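Local coordinates for (S)-ureidoglycine aminohydrolase (Escherichia coli, PDB 1RC6), which catalyses the manganese-dependent hydrolysis of (S)-ureidoglycine to (S)-ureidoglycolate and ammonia, a step in anaerobic nitrogen assimilation from allantoin, at residues 57-62 against 130-135; 200-205 against 251-256. All coordinates share one frame; numbering follows the deposited sequence.

Contact 1. Residues 57-62 against 130-135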
loop_
_atom_site.group_PDB
_atom_site.type_symbol
_atom_site.label_atom_id
_atom_site.label_comp_id
_atom_site.label_asym_id
_atom_site.label_seq_id
_atom_site.Cartn_x
_atom_site.Cartn_y
_atom_site.Cartn_z
ATOM N N ALA A 57 -4.522 -8.629 9.825
ATOM C CA ALA A 57 -4.018 -8.742 8.464
ATOM C C ALA A 57 -3.082 -9.924 8.300
ATOM O O ALA A 57 -2.459 -10.381 9.261
ATOM C CB ALA A 57 -3.306 -7.464 8.069
ATOM N N SER A 58 -2.998 -10.422 7.071
ATOM C CA SER A 58 -2.126 -11.543 6.761
ATOM C C SER A 58 -0.950 -10.978 5.982
ATOM O O SER A 58 -0.394 -11.632 5.103
ATOM C CB SER A 58 -2.871 -12.582 5.921
ATOM O OG SER A 58 -3.293 -12.028 4.685
ATOM N N PHE A 59 -0.596 -9.739 6.308
ATOM C CA PHE A 59 0.516 -9.043 5.680
ATOM C C PHE A 59 0.956 -7.939 6.612
ATOM O O PHE A 59 0.327 -7.702 7.645
ATOM C CB PHE A 59 0.090 -8.419 4.350
ATOM C CG PHE A 59 -1.091 -7.472 4.460
ATOM C CD1 PHE A 59 -2.398 -7.944 4.347
ATOM C CD2 PHE A 59 -0.894 -6.108 4.674
ATOM C CE1 PHE A 59 -3.488 -7.074 4.440
ATOM C CE2 PHE A 59 -1.976 -5.233 4.772
ATOM C CZ PHE A 59 -3.274 -5.721 4.654
ATOM N N VAL A 60 2.051 -7.276 6.268
ATOM C CA VAL A 60 2.525 -6.154 7.061
ATOM C C VAL A 60 2.835 -5.096 6.043
ATOM O O VAL A 60 3.523 -5.387 5.073
ATOM C CB VAL A 60 3.827 -6.448 7.805
ATOM C CG1 VAL A 60 4.195 -5.245 8.643
ATOM C CG2 VAL A 60 3.690 -7.691 8.670
ATOM N N ASP A 61 2.310 -3.889 6.215
ATOM C CA ASP A 61 2.627 -2.839 5.258
ATOM C C ASP A 61 3.156 -1.620 5.989
ATOM O O ASP A 61 2.977 -1.494 7.204
ATOM C CB ASP A 61 1.433 -2.517 4.352
ATOM C CG ASP A 61 0.171 -2.230 5.115
ATOM O OD1 ASP A 61 -0.875 -2.094 4.448
ATOM O OD2 ASP A 61 0.218 -2.137 6.367
ATOM N N TYR A 62 3.852 -0.747 5.265
ATOM C CA TYR A 62 4.466 0.416 5.885
ATOM C C TYR A 62 4.355 1.686 5.079
ATOM O O TYR A 62 4.072 1.680 3.881
ATOM C CB TYR A 62 5.974 0.209 6.087
ATOM C CG TYR A 62 6.447 -1.164 6.488
ATOM C CD1 TYR A 62 6.184 -2.283 5.694
ATOM C CD2 TYR A 62 7.185 -1.343 7.655
ATOM C CE1 TYR A 62 6.644 -3.556 6.062
ATOM C CE2 TYR A 62 7.651 -2.608 8.030
ATOM C CZ TYR A 62 7.378 -3.702 7.232
ATOM O OH TYR A 62 7.851 -4.931 7.619
ATOM N N PHE A 130 5.734 3.638 0.092
ATOM C CA PHE A 130 4.713 2.760 0.668
ATOM C C PHE A 130 5.261 1.348 0.524
ATOM O O PHE A 130 5.566 0.921 -0.582
ATOM C CB PHE A 130 3.398 2.846 -0.095
ATOM C CG PHE A 130 2.384 1.826 0.347
ATOM C CD1 PHE A 130 1.813 1.899 1.610
ATOM C CD2 PHE A 130 2.045 0.763 -0.473
ATOM C CE1 PHE A 130 0.925 0.929 2.048
ATOM C CE2 PHE A 130 1.160 -0.217 -0.050
ATOM C CZ PHE A 130 0.598 -0.137 1.214
ATOM N N LEU A 131 5.385 0.625 1.632
ATOM C CA LEU A 131 5.928 -0.730 1.614
ATOM C C LEU A 131 4.928 -1.776 2.010
ATOM O O LEU A 131 4.034 -1.511 2.811
ATOM C CB LEU A 131 7.129 -0.840 2.543
ATOM C CG LEU A 131 8.480 -0.526 1.912
ATOM C CD1 LEU A 131 9.540 -0.682 2.974
ATOM C CD2 LEU A 131 8.747 -1.457 0.716
ATOM N N TYR A 132 5.118 -2.981 1.478
ATOM C CA TYR A 132 4.214 -4.079 1.747
ATOM C C TYR A 132 4.919 -5.412 1.635
ATOM O O TYR A 132 5.772 -5.598 0.768
ATOM C CB TYR A 132 3.062 -4.022 0.748
ATOM C CG TYR A 132 2.074 -5.164 0.829
ATOM C CD1 TYR A 132 2.364 -6.405 0.277
ATOM C CD2 TYR A 132 0.825 -4.988 1.427
ATOM C CE1 TYR A 132 1.423 -7.442 0.307
ATOM C CE2 TYR A 132 -0.114 -6.018 1.464
ATOM C CZ TYR A 132 0.186 -7.236 0.898
ATOM O OH TYR A 132 -0.772 -8.232 0.870
ATOM N N LYS A 133 4.570 -6.343 2.514
ATOM C CA LYS A 133 5.169 -7.665 2.467
ATOM C C LYS A 133 4.183 -8.685 3.003
ATOM O O LYS A 133 3.354 -8.366 3.840
ATOM C CB LYS A 133 6.448 -7.716 3.299
ATOM C CG LYS A 133 6.214 -7.647 4.808
ATOM C CD LYS A 133 7.481 -7.961 5.598
ATOM C CE LYS A 133 7.234 -7.856 7.084
ATOM N NZ LYS A 133 8.424 -8.219 7.896
ATOM N N ARG A 134 4.270 -9.911 2.503
ATOM C CA ARG A 134 3.410 -11.005 2.954
ATOM C C ARG A 134 4.140 -12.312 2.681
ATOM O O ARG A 134 5.126 -12.337 1.948
ATOM C CB ARG A 134 2.064 -11.013 2.216
ATOM C CG ARG A 134 2.137 -11.473 0.790
ATOM C CD ARG A 134 0.774 -11.498 0.119
ATOM N NE ARG A 134 -0.146 -12.451 0.740
ATOM C CZ ARG A 134 -1.212 -12.092 1.455
ATOM N NH1 ARG A 134 -1.494 -10.802 1.636
ATOM N NH2 ARG A 134 -1.988 -13.016 2.002
ATOM N N ARG A 135 3.662 -13.393 3.282
ATOM C CA ARG A 135 4.276 -14.687 3.074
ATOM C C ARG A 135 3.646 -15.306 1.824
ATOM O O ARG A 135 2.451 -15.616 1.791
ATOM C CB ARG A 135 4.074 -15.567 4.310
ATOM C CG ARG A 135 4.778 -16.911 4.243
ATOM C CD ARG A 135 5.325 -17.304 5.610
ATOM N NE ARG A 135 4.302 -17.315 6.659
ATOM C CZ ARG A 135 4.550 -17.525 7.951
ATOM N NH1 ARG A 135 5.791 -17.744 8.370
ATOM N NH2 ARG A 135 3.556 -17.513 8.832
#

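Contact 2. Residues 200-205 against 251-256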
loop_
_atom_site.group_PDB
_atom_site.type_symbol
_atom_site.label_atom_id
_atom_site.label_comp_id
_atom_site.label_asym_id
_atom_site.label_seq_id
_atom_site.Cartn_x
_atom_site.Cartn_y
_atom_site.Cartn_z
ATOM N N GLN A 200 -11.483 -11.402 1.359
ATOM C CA GLN A 200 -10.107 -10.921 1.355
ATOM C C GLN A 200 -9.946 -9.560 2.018
ATOM O O GLN A 200 -10.777 -8.663 1.849
ATOM C CB GLN A 200 -9.551 -10.839 -0.079
ATOM C CG GLN A 200 -10.434 -11.422 -1.185
ATOM C CD GLN A 200 -11.609 -10.523 -1.545
ATOM O OE1 GLN A 200 -11.430 -9.344 -1.869
ATOM N NE2 GLN A 200 -12.819 -11.078 -1.495
ATOM N N GLU A 201 -8.860 -9.421 2.771
ATOM C CA GLU A 201 -8.538 -8.178 3.460
ATOM C C GLU A 201 -8.107 -7.133 2.434
ATOM O O GLU A 201 -7.928 -7.431 1.252
ATOM C CB GLU A 201 -7.370 -8.393 4.416
ATOM C CG GLU A 201 -7.472 -9.607 5.301
ATOM C CD GLU A 201 -6.102 -10.180 5.632
ATOM O OE1 GLU A 201 -6.004 -10.957 6.599
ATOM O OE2 GLU A 201 -5.124 -9.867 4.919
ATOM N N HIS A 202 -7.930 -5.907 2.899
ATOM C CA HIS A 202 -7.481 -4.831 2.040
ATOM C C HIS A 202 -6.712 -3.851 2.903
ATOM O O HIS A 202 -7.006 -3.694 4.086
ATOM C CB HIS A 202 -8.666 -4.109 1.379
ATOM C CG HIS A 202 -9.332 -4.902 0.300
ATOM N ND1 HIS A 202 -8.633 -5.473 -0.743
ATOM C CD2 HIS A 202 -10.632 -5.225 0.101
ATOM C CE1 HIS A 202 -9.474 -6.114 -1.537
ATOM N NE2 HIS A 202 -10.692 -5.979 -1.048
ATOM N N GLY A 203 -5.714 -3.214 2.311
ATOM C CA GLY A 203 -4.935 -2.227 3.024
ATOM C C GLY A 203 -4.896 -1.050 2.076
ATOM O O GLY A 203 -4.303 -1.145 1.010
ATOM N N ALA A 204 -5.533 0.058 2.423
ATOM C CA ALA A 204 -5.520 1.181 1.510
ATOM C C ALA A 204 -4.889 2.412 2.109
ATOM O O ALA A 204 -5.084 2.723 3.286
ATOM C CB ALA A 204 -6.923 1.492 1.057
ATOM N N TYR A 205 -4.110 3.096 1.286
ATOM C CA TYR A 205 -3.456 4.332 1.672
ATOM C C TYR A 205 -3.984 5.365 0.690
ATOM O O TYR A 205 -3.842 5.202 -0.523
ATOM C CB TYR A 205 -1.944 4.233 1.522
ATOM C CG TYR A 205 -1.231 5.521 1.853
ATOM C CD1 TYR A 205 -1.069 5.929 3.181
ATOM C CD2 TYR A 205 -0.720 6.342 0.846
ATOM C CE1 TYR A 205 -0.413 7.123 3.496
ATOM C CE2 TYR A 205 -0.063 7.537 1.151
ATOM C CZ TYR A 205 0.089 7.920 2.476
ATOM O OH TYR A 205 0.745 9.098 2.781
ATOM N N TYR A 251 -4.201 0.156 -2.918
ATOM C CA TYR A 251 -4.578 -0.884 -1.980
ATOM C C TYR A 251 -4.220 -2.292 -2.416
ATOM O O TYR A 251 -4.265 -2.624 -3.600
ATOM C CB TYR A 251 -6.082 -0.818 -1.692
ATOM C CG TYR A 251 -6.961 -1.335 -2.808
ATOM C CD1 TYR A 251 -7.370 -0.497 -3.856
ATOM C CD2 TYR A 251 -7.400 -2.661 -2.810
ATOM C CE1 TYR A 251 -8.203 -0.970 -4.878
ATOM C CE2 TYR A 251 -8.234 -3.146 -3.832
ATOM C CZ TYR A 251 -8.627 -2.294 -4.857
ATOM O OH TYR A 251 -9.432 -2.785 -5.863
ATOM N N SER A 252 -3.893 -3.118 -1.431
ATOM C CA SER A 252 -3.519 -4.498 -1.656
ATOM C C SER A 252 -4.727 -5.419 -1.688
ATOM O O SER A 252 -5.829 -5.029 -1.333
ATOM C CB SER A 252 -2.553 -4.949 -0.573
ATOM O OG SER A 252 -3.063 -4.659 0.714
ATOM N N LYS A 253 -4.499 -6.655 -2.109
ATOM C CA LYS A 253 -5.550 -7.647 -2.235
ATOM C C LYS A 253 -4.908 -8.991 -2.543
ATOM O O LYS A 253 -4.190 -9.117 -3.521
ATOM C CB LYS A 253 -6.468 -7.237 -3.388
ATOM C CG LYS A 253 -7.213 -8.371 -4.068
ATOM C CD LYS A 253 -7.686 -7.963 -5.467
ATOM C CE LYS A 253 -8.599 -9.017 -6.107
ATOM N NZ LYS A 253 -9.917 -9.171 -5.404
ATOM N N ASP A 254 -5.145 -9.990 -1.705
ATOM C CA ASP A 254 -4.607 -11.329 -1.953
ATOM C C ASP A 254 -5.562 -11.994 -2.952
ATOM O O ASP A 254 -6.755 -11.673 -2.986
ATOM C CB ASP A 254 -4.564 -12.152 -0.664
ATOM C CG ASP A 254 -5.934 -12.336 -0.048
ATOM O OD1 ASP A 254 -6.488 -11.357 0.493
ATOM O OD2 ASP A 254 -6.466 -13.456 -0.114
ATOM N N CYS A 255 -5.052 -12.918 -3.760
ATOM C CA CYS A 255 -5.891 -13.571 -4.755
ATOM C C CYS A 255 -5.298 -14.839 -5.335
ATOM O O CYS A 255 -4.190 -15.244 -4.989
ATOM C CB CYS A 255 -6.157 -12.604 -5.897
ATOM S SG CYS A 255 -4.621 -12.018 -6.665
ATOM N N ASN A 256 -6.061 -15.454 -6.235
ATOM C CA ASN A 256 -5.667 -16.680 -6.922
ATOM C C ASN A 256 -5.302 -17.871 -6.042
ATOM O O ASN A 256 -4.583 -18.767 -6.490
ATOM C CB ASN A 256 -4.490 -16.419 -7.864
ATOM C CG ASN A 256 -4.762 -15.302 -8.858
ATOM O OD1 ASN A 256 -5.912 -15.029 -9.238
ATOM N ND2 ASN A 256 -3.688 -14.662 -9.306
#

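Contact 1. Residues 57-62 against 130-135
Four backbone hydrogen bonds join 57-62 to 130-135. Val60 N reaches Lys133 O at 3.0 Å and nearly straight (170°), Lys133 N returns to Val60 O, and Tyr62 and Leu131 exchange a second pair, with each donor lying above the plane of the carbonyl it meets. Asp61 and Tyr132 form the non-hydrogen-bonded pair between them, their CA atoms 4.0 Å apart. On the face that carries these two, Tyr132 CE2 sits over one face of the Phe59 ring, 3.3 Å from Phe59 CD2. The two planes are near-parallel (26°) but strongly offset, with the Phe59 and Tyr132 ring centroids 5.0 Å apart, so there is little face-to-face stacking. The other face carries the Lys133 chain, extended beyond CG, which runs beside Val60 and brings CE to the edge of the Tyr62 ring.

Arg134 bridges across to Ser58 and also positions the Tyr132 hydroxyl. Its NH1 donates to Tyr132 OH at 2.8 Å, in the guanidinium plane, while NH2 reaches Ser58 OG at 3.1 Å from a tilted approach, and Ser58 O lies over one guanidinium face. An alanine here would lose both bonds and would probably leave the Tyr132 hydroxyl and the loop leading into strand 60-67 less firmly placed. Ser58 OG also bonds Glu201, and Asp61 is held by Tyr227 and the backbone N of Ser51.

Strand 60-67 lies between strands 46-49 and 127-135 in an antiparallel sheet of the N-terminal cupin domain; strand 81-89 flanks 127-135 on its other side, and strands 179-186 and 247-254 pack against the Phe59-Tyr132 face.

Contact 2. Residues 200-205 against 251-256
The C-terminal cupin domain places part of its predicted Mn(2+) site here, where strand 202-208 runs antiparallel to strand 247-254. His202, a metal ligand by similarity, has its CG anti to the carbonyl carbon (chi1 -73°), and its ND1 donates to Ser252 O at 2.9 Å. That bond is nearly straight (170°) and lies in both the carbonyl plane and the imidazole plane, so it fixes the rotation of the ring. With ND1 used as a donor, NE2 is left as the nitrogen that could coordinate metal, consistent with the cupin scheme in which Glu196, His198 and Gln236 would complete the set.

Tyr251 turns an edge toward the His202 face in an offset edge-to-face pair, with planes at 88° and Tyr251 CD2 3.7 Å from His202 ND1. Lys253, assigned to substrate binding by similarity, lies alongside His202; Lys253 CB meets His202 CE1 at the ring edge, 3.7 Å away. The backbone pairing is sparse: Ser252 N donates to Gly203 O at 3.2 Å, and Tyr251 CA approaches the same oxygen at 3.0 Å in a CA-H...O contact. Next along, Ala204 and Tyr251 form a non-hydrogen-bonded pair whose CB atoms touch at 3.7 Å. Just before strand 202-208, Asp254 lies close to Gln200. Outside the two segments, the His198 ring meets His202 edge-to-face, and the Tyr251 ring meets that of His182.

The contacts come in series along the chain, contact 1 closing before contact 2 opens, and their centres are 10 Å apart. Each joins two antiparallel neighbours, strands 60-67 and 127-135 in one sheet and strands 202-208 and 247-254 in another, so they represent the two cupin domains of a single chain. The loops ahead of strands 60-67 and 202-208 meet through Ser58 OG and Glu201 OE2, 2.8 Å apart and probably hydrogen-bonded, and the sheets themselves where Tyr132 CE2 packs 3.3 Å from Ser252 OG. Because Ser252 also holds the histidine of contact 2 through its carbonyl, contact 1 backs the strand behind the predicted metal site, whose ligands belong to the C-terminal domain.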